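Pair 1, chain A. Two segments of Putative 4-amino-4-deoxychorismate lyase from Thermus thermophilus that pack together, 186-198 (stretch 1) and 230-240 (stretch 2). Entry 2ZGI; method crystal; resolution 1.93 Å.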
# COMPACT_ATOMS: atom_id res chain seq x y z
N GLU A 186 -9.03 -27.84 -6.10
CA GLU A 186 -8.34 -29.11 -5.81
C GLU A 186 -8.83 -30.29 -6.66
O GLU A 186 -8.05 -31.11 -7.13
CB GLU A 186 -8.43 -29.41 -4.31
CG GLU A 186 -7.64 -28.38 -3.46
CD GLU A 186 -6.16 -28.30 -3.84
OE1 GLU A 186 -5.55 -29.36 -4.19
OE2 GLU A 186 -5.62 -27.17 -3.79
N LYS A 187 -10.14 -30.36 -6.88
CA LYS A 187 -10.71 -31.36 -7.75
C LYS A 187 -10.26 -31.13 -9.19
O LYS A 187 -9.93 -32.08 -9.88
CB LYS A 187 -12.24 -31.38 -7.66
CG LYS A 187 -12.82 -31.67 -6.26
CD LYS A 187 -12.13 -32.83 -5.54
CE LYS A 187 -13.02 -33.33 -4.41
NZ LYS A 187 -12.80 -34.75 -4.11
N VAL A 188 -10.24 -29.87 -9.62
CA VAL A 188 -9.80 -29.56 -10.98
C VAL A 188 -8.33 -29.97 -11.18
O VAL A 188 -7.99 -30.60 -12.19
CB VAL A 188 -10.08 -28.11 -11.40
CG1 VAL A 188 -9.39 -27.79 -12.72
CG2 VAL A 188 -11.59 -27.86 -11.54
N ALA A 189 -7.49 -29.65 -10.20
CA ALA A 189 -6.09 -30.05 -10.18
C ALA A 189 -5.96 -31.57 -10.36
O ALA A 189 -5.27 -32.05 -11.28
CB ALA A 189 -5.44 -29.61 -8.87
N GLU A 190 -6.68 -32.30 -9.51
CA GLU A 190 -6.72 -33.76 -9.51
C GLU A 190 -7.03 -34.32 -10.90
O GLU A 190 -6.30 -35.16 -11.42
CB GLU A 190 -7.74 -34.25 -8.49
CG GLU A 190 -7.52 -35.67 -8.02
CD GLU A 190 -8.77 -36.31 -7.45
OE1 GLU A 190 -9.88 -35.75 -7.62
OE2 GLU A 190 -8.63 -37.40 -6.85
N ALA A 191 -8.12 -33.84 -11.51
CA ALA A 191 -8.51 -34.23 -12.86
C ALA A 191 -7.49 -33.86 -13.94
O ALA A 191 -7.32 -34.60 -14.92
CB ALA A 191 -9.87 -33.65 -13.18
N ALA A 192 -6.81 -32.73 -13.77
CA ALA A 192 -5.81 -32.25 -14.73
C ALA A 192 -4.56 -33.13 -14.76
O ALA A 192 -4.04 -33.43 -15.83
CB ALA A 192 -5.44 -30.81 -14.45
N ARG A 193 -4.09 -33.53 -13.58
CA ARG A 193 -3.05 -34.54 -13.49
C ARG A 193 -3.46 -35.80 -14.27
O ARG A 193 -2.76 -36.22 -15.19
CB ARG A 193 -2.78 -34.90 -12.03
CG ARG A 193 -2.11 -33.81 -11.23
CD ARG A 193 -1.71 -34.32 -9.85
NE ARG A 193 -2.86 -34.74 -9.05
CZ ARG A 193 -3.29 -36.00 -8.91
NH1 ARG A 193 -2.67 -37.00 -9.52
NH2 ARG A 193 -4.35 -36.26 -8.15
N GLY A 194 -4.63 -36.36 -13.94
CA GLY A 194 -5.16 -37.53 -14.63
C GLY A 194 -5.25 -37.38 -16.14
O GLY A 194 -5.35 -38.39 -16.86
N LEU A 195 -5.21 -36.14 -16.62
CA LEU A 195 -5.21 -35.84 -18.06
C LEU A 195 -3.80 -35.77 -18.65
O LEU A 195 -3.63 -35.52 -19.85
CB LEU A 195 -5.92 -34.50 -18.32
CG LEU A 195 -7.44 -34.39 -18.24
CD1 LEU A 195 -7.82 -32.98 -18.63
CD2 LEU A 195 -8.15 -35.41 -19.14
N GLY A 196 -2.79 -35.98 -17.81
CA GLY A 196 -1.40 -35.81 -18.21
C GLY A 196 -1.01 -34.34 -18.26
O GLY A 196 -0.15 -33.95 -19.05
N LEU A 197 -1.66 -33.53 -17.44
CA LEU A 197 -1.25 -32.14 -17.26
C LEU A 197 -0.47 -32.00 -15.96
O LEU A 197 -0.77 -32.67 -14.96
CB LEU A 197 -2.44 -31.18 -17.26
CG LEU A 197 -3.31 -31.07 -18.52
CD1 LEU A 197 -4.55 -30.27 -18.22
CD2 LEU A 197 -2.54 -30.43 -19.67
N ARG A 198 0.55 -31.16 -16.01
CA ARG A 198 1.35 -30.82 -14.84
C ARG A 198 0.62 -29.73 -14.05
O ARG A 198 -0.08 -28.90 -14.64
CB ARG A 198 2.73 -30.33 -15.27
CG ARG A 198 3.71 -30.04 -14.14
CD ARG A 198 5.08 -29.66 -14.68
NE ARG A 198 5.09 -28.34 -15.31
CZ ARG A 198 5.72 -27.27 -14.80
NH1 ARG A 198 6.40 -27.38 -13.66
NH2 ARG A 198 5.68 -26.10 -15.44
N PRO A 230 -8.20 -25.63 -26.26
CA PRO A 230 -8.68 -27.01 -26.33
C PRO A 230 -8.02 -28.00 -25.36
O PRO A 230 -8.58 -29.07 -25.11
CB PRO A 230 -8.42 -27.39 -27.79
CG PRO A 230 -8.60 -26.10 -28.52
CD PRO A 230 -7.95 -25.07 -27.60
N GLU A 231 -6.87 -27.64 -24.79
CA GLU A 231 -6.20 -28.49 -23.78
C GLU A 231 -7.03 -28.60 -22.50
O GLU A 231 -6.76 -29.44 -21.62
CB GLU A 231 -4.80 -27.95 -23.43
CG GLU A 231 -3.93 -27.54 -24.62
CD GLU A 231 -4.31 -26.17 -25.18
OE1 GLU A 231 -4.97 -26.13 -26.25
OE2 GLU A 231 -3.95 -25.15 -24.57
N LEU A 232 -8.04 -27.74 -22.39
CA LEU A 232 -8.84 -27.64 -21.16
C LEU A 232 -10.29 -28.04 -21.35
O LEU A 232 -11.01 -28.26 -20.37
CB LEU A 232 -8.75 -26.23 -20.60
CG LEU A 232 -7.35 -25.81 -20.17
CD1 LEU A 232 -7.32 -24.32 -20.01
CD2 LEU A 232 -6.95 -26.50 -18.87
N LEU A 233 -10.73 -28.13 -22.61
CA LEU A 233 -12.08 -28.59 -22.92
C LEU A 233 -12.52 -29.82 -22.11
O LEU A 233 -13.59 -29.79 -21.50
CB LEU A 233 -12.27 -28.81 -24.42
CG LEU A 233 -13.28 -27.88 -25.09
CD1 LEU A 233 -14.66 -27.97 -24.37
CD2 LEU A 233 -12.77 -26.43 -25.18
N PRO A 234 -11.72 -30.91 -22.11
CA PRO A 234 -11.92 -32.05 -21.21
C PRO A 234 -12.26 -31.68 -19.77
O PRO A 234 -13.19 -32.24 -19.19
CB PRO A 234 -10.57 -32.77 -21.25
CG PRO A 234 -9.89 -32.31 -22.52
CD PRO A 234 -10.72 -31.24 -23.15
N LEU A 235 -11.48 -30.76 -19.19
CA LEU A 235 -11.67 -30.35 -17.79
C LEU A 235 -12.95 -29.57 -17.60
O LEU A 235 -13.66 -29.77 -16.62
CB LEU A 235 -10.50 -29.50 -17.30
CG LEU A 235 -9.26 -30.15 -16.70
CD1 LEU A 235 -8.38 -29.05 -16.14
CD2 LEU A 235 -9.61 -31.14 -15.62
N ILE A 236 -13.23 -28.66 -18.53
CA ILE A 236 -14.46 -27.87 -18.51
C ILE A 236 -15.70 -28.79 -18.58
O ILE A 236 -16.63 -28.65 -17.78
CB ILE A 236 -14.42 -26.80 -19.61
CG1 ILE A 236 -13.39 -25.73 -19.22
CG2 ILE A 236 -15.82 -26.20 -19.85
CD1 ILE A 236 -12.81 -24.98 -20.37
N GLU A 237 -15.67 -29.75 -19.50
CA GLU A 237 -16.71 -30.78 -19.61
C GLU A 237 -16.94 -31.50 -18.29
O GLU A 237 -18.08 -31.64 -17.85
CB GLU A 237 -16.35 -31.83 -20.68
CG GLU A 237 -16.64 -31.37 -22.08
CD GLU A 237 -16.07 -32.32 -23.11
OE1 GLU A 237 -15.06 -33.00 -22.82
OE2 GLU A 237 -16.63 -32.37 -24.23
N ARG A 238 -15.86 -31.96 -17.65
CA ARG A 238 -15.96 -32.74 -16.42
C ARG A 238 -16.65 -31.99 -15.28
O ARG A 238 -17.36 -32.60 -14.49
CB ARG A 238 -14.60 -33.26 -15.92
CG ARG A 238 -14.73 -34.10 -14.62
CD ARG A 238 -13.39 -34.58 -14.08
NE ARG A 238 -13.57 -35.49 -12.94
CZ ARG A 238 -13.68 -36.82 -13.05
NH1 ARG A 238 -13.62 -37.41 -14.25
NH2 ARG A 238 -13.84 -37.56 -11.96
N PHE A 239 -16.47 -30.68 -15.23
CA PHE A 239 -16.95 -29.90 -14.07
C PHE A 239 -18.21 -29.09 -14.32
O PHE A 239 -18.71 -28.40 -13.41
CB PHE A 239 -15.81 -29.05 -13.50
CG PHE A 239 -14.74 -29.89 -12.86
CD1 PHE A 239 -14.94 -30.42 -11.58
CD2 PHE A 239 -13.57 -30.21 -13.55
CE1 PHE A 239 -13.96 -31.24 -10.99
CE2 PHE A 239 -12.60 -31.03 -12.97
CZ PHE A 239 -12.80 -31.55 -11.68
N LEU A 240 -18.71 -29.16 -15.55
CA LEU A 240 -19.90 -28.44 -15.96
C LEU A 240 -21.11 -28.91 -15.16
O LEU A 240 -21.40 -30.09 -15.13
CB LEU A 240 -20.16 -28.61 -17.46
CG LEU A 240 -21.40 -27.98 -18.10
CD1 LEU A 240 -21.16 -26.49 -18.38
CD2 LEU A 240 -21.76 -28.74 -19.38

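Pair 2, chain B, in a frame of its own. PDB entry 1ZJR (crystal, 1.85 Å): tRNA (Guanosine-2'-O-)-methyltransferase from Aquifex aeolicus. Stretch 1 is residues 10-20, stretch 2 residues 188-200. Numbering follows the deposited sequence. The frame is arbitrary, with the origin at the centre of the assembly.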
# COMPACT_ATOMS: atom_id res chain seq x y z
N LYS B 10 21.55 11.59 10.81
CA LYS B 10 20.63 10.84 11.66
C LYS B 10 19.40 10.38 10.89
O LYS B 10 18.98 9.23 11.01
CB LYS B 10 20.20 11.70 12.85
CG LYS B 10 21.35 12.29 13.65
CD LYS B 10 22.29 11.21 14.16
CE LYS B 10 23.45 11.81 14.95
NZ LYS B 10 22.97 12.56 16.14
N ARG B 11 18.83 11.28 10.10
CA ARG B 11 17.64 10.94 9.32
C ARG B 11 17.97 9.86 8.30
O ARG B 11 17.20 8.93 8.09
CB ARG B 11 17.10 12.19 8.62
CG ARG B 11 15.65 12.08 8.16
CD ARG B 11 15.03 13.47 7.98
NE ARG B 11 13.59 13.41 7.71
CZ ARG B 11 13.05 12.96 6.58
NH1 ARG B 11 13.82 12.51 5.61
NH2 ARG B 11 11.73 12.96 6.43
N LEU B 12 19.14 9.98 7.66
CA LEU B 12 19.57 8.99 6.68
C LEU B 12 19.83 7.66 7.36
O LEU B 12 19.56 6.59 6.80
CB LEU B 12 20.85 9.47 5.97
CG LEU B 12 20.68 10.05 4.56
CD1 LEU B 12 19.47 10.97 4.49
CD2 LEU B 12 21.95 10.79 4.18
N LYS B 13 20.35 7.73 8.58
CA LYS B 13 20.64 6.54 9.37
C LYS B 13 19.30 5.84 9.64
O LYS B 13 19.17 4.63 9.49
CB LYS B 13 21.28 6.93 10.70
CG LYS B 13 21.76 5.76 11.55
CD LYS B 13 23.19 5.35 11.20
CE LYS B 13 24.18 6.47 11.52
NZ LYS B 13 25.59 6.07 11.25
N ARG B 14 18.32 6.64 10.02
CA ARG B 14 16.99 6.13 10.32
C ARG B 14 16.33 5.61 9.05
O ARG B 14 15.62 4.61 9.08
CB ARG B 14 16.15 7.25 10.96
CG ARG B 14 14.92 6.77 11.69
CD ARG B 14 14.50 7.79 12.73
NE ARG B 14 15.60 8.06 13.66
CZ ARG B 14 15.53 8.92 14.68
NH1 ARG B 14 14.42 9.61 14.90
NH2 ARG B 14 16.59 9.09 15.46
N LEU B 15 16.57 6.30 7.94
CA LEU B 15 16.00 5.91 6.66
C LEU B 15 16.53 4.53 6.30
O LEU B 15 15.80 3.68 5.80
CB LEU B 15 16.40 6.92 5.57
CG LEU B 15 15.52 7.10 4.34
CD1 LEU B 15 16.34 7.76 3.23
CD2 LEU B 15 14.97 5.76 3.85
N ARG B 16 17.81 4.31 6.56
CA ARG B 16 18.44 3.03 6.27
C ARG B 16 17.78 1.90 7.06
O ARG B 16 17.47 0.85 6.51
CB ARG B 16 19.93 3.10 6.60
CG ARG B 16 20.69 1.90 6.09
CD ARG B 16 22.19 2.02 6.33
NE ARG B 16 22.87 0.89 5.73
CZ ARG B 16 23.16 0.78 4.43
NH1 ARG B 16 22.83 1.75 3.59
NH2 ARG B 16 23.76 -0.31 3.98
N GLU B 17 17.56 2.13 8.35
CA GLU B 17 16.92 1.13 9.20
C GLU B 17 15.52 0.83 8.66
O GLU B 17 15.08 -0.32 8.64
CB GLU B 17 16.82 1.66 10.63
CG GLU B 17 18.16 1.92 11.28
CD GLU B 17 18.05 2.72 12.56
OE1 GLU B 17 19.07 2.83 13.28
OE2 GLU B 17 16.95 3.23 12.85
N VAL B 18 14.83 1.87 8.22
CA VAL B 18 13.49 1.71 7.67
C VAL B 18 13.57 0.90 6.38
O VAL B 18 12.78 -0.02 6.17
CB VAL B 18 12.83 3.09 7.40
CG1 VAL B 18 11.56 2.91 6.59
CG2 VAL B 18 12.52 3.77 8.73
N LEU B 19 14.51 1.25 5.50
CA LEU B 19 14.63 0.52 4.24
C LEU B 19 14.98 -0.95 4.47
O LEU B 19 14.59 -1.81 3.68
CB LEU B 19 15.69 1.20 3.35
CG LEU B 19 15.27 2.56 2.77
CD1 LEU B 19 16.42 3.16 1.97
CD2 LEU B 19 14.05 2.38 1.89
N GLU B 20 15.70 -1.24 5.55
CA GLU B 20 16.07 -2.63 5.84
C GLU B 20 14.88 -3.49 6.27
O GLU B 20 14.98 -4.71 6.32
CB GLU B 20 17.18 -2.66 6.89
CG GLU B 20 18.53 -2.22 6.32
CD GLU B 20 19.61 -2.07 7.37
OE1 GLU B 20 20.76 -1.80 6.98
OE2 GLU B 20 19.30 -2.20 8.57
N ILE B 188 19.12 -0.40 -1.64
CA ILE B 188 19.05 0.46 -0.47
C ILE B 188 19.90 1.70 -0.70
O ILE B 188 19.46 2.82 -0.45
CB ILE B 188 19.56 -0.29 0.79
CG1 ILE B 188 18.57 -1.39 1.18
CG2 ILE B 188 19.77 0.70 1.94
CD1 ILE B 188 19.00 -2.21 2.40
N GLN B 189 21.13 1.52 -1.18
CA GLN B 189 21.98 2.67 -1.43
C GLN B 189 21.40 3.58 -2.50
O GLN B 189 21.51 4.80 -2.40
CB GLN B 189 23.39 2.23 -1.83
CG GLN B 189 24.28 1.94 -0.64
CD GLN B 189 25.72 1.66 -1.04
OE1 GLN B 189 26.35 2.47 -1.73
NE2 GLN B 189 26.25 0.53 -0.60
N LYS B 190 20.77 2.99 -3.52
CA LYS B 190 20.18 3.79 -4.59
C LYS B 190 19.07 4.68 -4.03
O LYS B 190 18.99 5.87 -4.34
CB LYS B 190 19.61 2.89 -5.69
CG LYS B 190 19.05 3.67 -6.88
CD LYS B 190 18.31 2.78 -7.86
CE LYS B 190 17.01 2.24 -7.27
NZ LYS B 190 16.06 3.33 -6.89
N ILE B 191 18.22 4.10 -3.19
CA ILE B 191 17.13 4.85 -2.60
C ILE B 191 17.64 5.92 -1.64
O ILE B 191 17.16 7.05 -1.66
CB ILE B 191 16.14 3.92 -1.88
CG1 ILE B 191 15.54 2.94 -2.90
CG2 ILE B 191 15.05 4.75 -1.19
CD1 ILE B 191 14.64 1.88 -2.29
N LEU B 192 18.63 5.57 -0.81
CA LEU B 192 19.19 6.54 0.12
C LEU B 192 19.69 7.77 -0.64
O LEU B 192 19.39 8.91 -0.27
CB LEU B 192 20.36 5.93 0.90
CG LEU B 192 20.04 5.00 2.07
CD1 LEU B 192 21.33 4.41 2.64
CD2 LEU B 192 19.29 5.77 3.15
N LYS B 193 20.46 7.52 -1.69
CA LYS B 193 21.00 8.60 -2.50
C LYS B 193 19.89 9.42 -3.15
O LYS B 193 19.89 10.65 -3.07
CB LYS B 193 21.92 8.02 -3.59
CG LYS B 193 23.20 7.41 -3.07
CD LYS B 193 24.05 6.84 -4.20
CE LYS B 193 25.38 6.31 -3.68
NZ LYS B 193 25.20 5.19 -2.72
N LYS B 194 18.94 8.73 -3.77
CA LYS B 194 17.83 9.40 -4.44
C LYS B 194 16.99 10.27 -3.51
O LYS B 194 16.79 11.45 -3.78
CB LYS B 194 16.93 8.36 -5.12
CG LYS B 194 15.80 8.97 -5.93
CD LYS B 194 15.07 7.90 -6.74
CE LYS B 194 13.99 8.52 -7.63
NZ LYS B 194 13.33 7.50 -8.51
N TRP B 195 16.51 9.69 -2.42
CA TRP B 195 15.68 10.46 -1.49
C TRP B 195 16.43 11.57 -0.77
O TRP B 195 15.85 12.61 -0.46
CB TRP B 195 14.99 9.52 -0.49
CG TRP B 195 13.83 8.80 -1.11
CD1 TRP B 195 13.27 9.05 -2.33
CD2 TRP B 195 13.07 7.74 -0.53
NE1 TRP B 195 12.21 8.21 -2.55
CE2 TRP B 195 12.06 7.39 -1.46
CE3 TRP B 195 13.15 7.04 0.68
CZ2 TRP B 195 11.14 6.37 -1.21
CZ3 TRP B 195 12.23 6.03 0.93
CH2 TRP B 195 11.23 5.71 -0.01
N ALA B 196 17.71 11.35 -0.50
CA ALA B 196 18.50 12.38 0.17
C ALA B 196 18.64 13.56 -0.80
O ALA B 196 18.74 14.71 -0.39
CB ALA B 196 19.87 11.84 0.53
N TYR B 197 18.62 13.24 -2.09
CA TYR B 197 18.74 14.24 -3.14
C TYR B 197 17.40 14.95 -3.38
O TYR B 197 17.34 16.18 -3.39
CB TYR B 197 19.20 13.57 -4.44
CG TYR B 197 19.30 14.49 -5.63
CD1 TYR B 197 20.15 15.59 -5.62
CD2 TYR B 197 18.55 14.24 -6.79
CE1 TYR B 197 20.26 16.43 -6.73
CE2 TYR B 197 18.65 15.07 -7.90
CZ TYR B 197 19.51 16.16 -7.87
OH TYR B 197 19.62 16.97 -8.98
N GLU B 198 16.34 14.17 -3.55
CA GLU B 198 15.01 14.72 -3.78
C GLU B 198 14.51 15.52 -2.58
O GLU B 198 13.76 16.48 -2.73
CB GLU B 198 14.02 13.60 -4.11
CG GLU B 198 14.42 12.75 -5.30
CD GLU B 198 13.39 11.69 -5.62
OE1 GLU B 198 13.00 10.93 -4.71
OE2 GLU B 198 12.98 11.60 -6.80
N ASP B 199 14.93 15.12 -1.38
CA ASP B 199 14.53 15.80 -0.16
C ASP B 199 15.03 17.24 -0.14
O ASP B 199 14.38 18.13 0.41
CB ASP B 199 15.06 15.06 1.07
CG ASP B 199 13.99 14.22 1.75
OD1 ASP B 199 13.41 13.33 1.08
OD2 ASP B 199 13.73 14.44 2.95
N VAL B 200 16.20 17.46 -0.74
CA VAL B 200 16.80 18.78 -0.80
C VAL B 200 16.26 19.58 -1.98
O VAL B 200 15.63 20.62 -1.80
CB VAL B 200 18.33 18.69 -0.91
CG1 VAL B 200 18.94 20.09 -0.90
CG2 VAL B 200 18.89 17.86 0.23

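In both pairs two helical segments cross obliquely, running in broadly opposite directions, with N-to-C directions 134° apart in pair 1 and 141° apart in pair 2. The axes approach to 10.2 Å and 10.4 Å, and the backbones of 14 central residues superpose with an RMSD of 0.4 Å. Neither interface contains a hydrogen bond between the stretches; most contacts are apolar, over 439 Å² of buried surface in pair 1 and 595 Å² in pair 2. Pair 2 adds a salt bridge, Arg B11 NH1 to Asp B199 OD2 at 3.3 Å, with the oxygen well out of the guanidinium plane, so it is an attraction of charges without a directed N-H.

The closest match is a pair of leucines. Leu A235 matches Leu B192, with side-chain centres 0.5 Å apart and the same m, t rotamer, and Leu A195 matches Leu B19, again both m, t. In pair 2 each leucine is a knob in a hole: Leu B192 sits among Leu B12, Leu B15, Arg B16 and Leu B19, while Leu B19 sits among Ile B188, Ile B191, Leu B192 and Trp B195. In pair 1, Leu A195 CD1 lies 3.7 Å from Leu A235 CG and 3.8 Å from Pro A234 CB; this proline takes the position of Ile B191, whose CG2 is 3.8 Å from Leu B19 CD1.

Around the central leucine the two pairs distribute bulk differently. Pair 1 places small residues on the first helix: Ala A191 CB reaches Leu A235 CD2 at 3.5 Å, and Ala A192 CB lies 3.8 Å from Leu A235 CD1. At the matching positions pair 2 has Leu B15, whose CD1 is 3.6 Å from Leu B192 CD2, and Arg B16, whose extended side chain brings NH1 to 3.2 Å from Leu B192 CD1, at the edge of the guanidinium.

On the second helix the balance is reversed at one position. Phe A239 matches Ala B196. The phenylalanine ring receives Val A188 CG2 over one face, 3.7 Å from the ring centroid in a CH-pi contact, and meets Ala A191 CB at its edge, 3.8 Å from Phe A239 CE2. In pair 2, Leu B12, the counterpart of Val A188, extends CD1 to 4.1 Å from Ala B196 CB. The neighbouring position provides the aromatic group instead: Trp B195, matching Arg A238, has CE3 3.9 Å from Leu B15 CD2, which approaches the ring edge. Arg A238 makes a lighter contact, its CD lying 3.8 Å from Ala A191 CB.

At the matched position Gly A196 has positive phi (77°) in a Schellman motif, whereas Glu B20 has phi -71° and packs CG 3.9 Å from Ile B188 CD1.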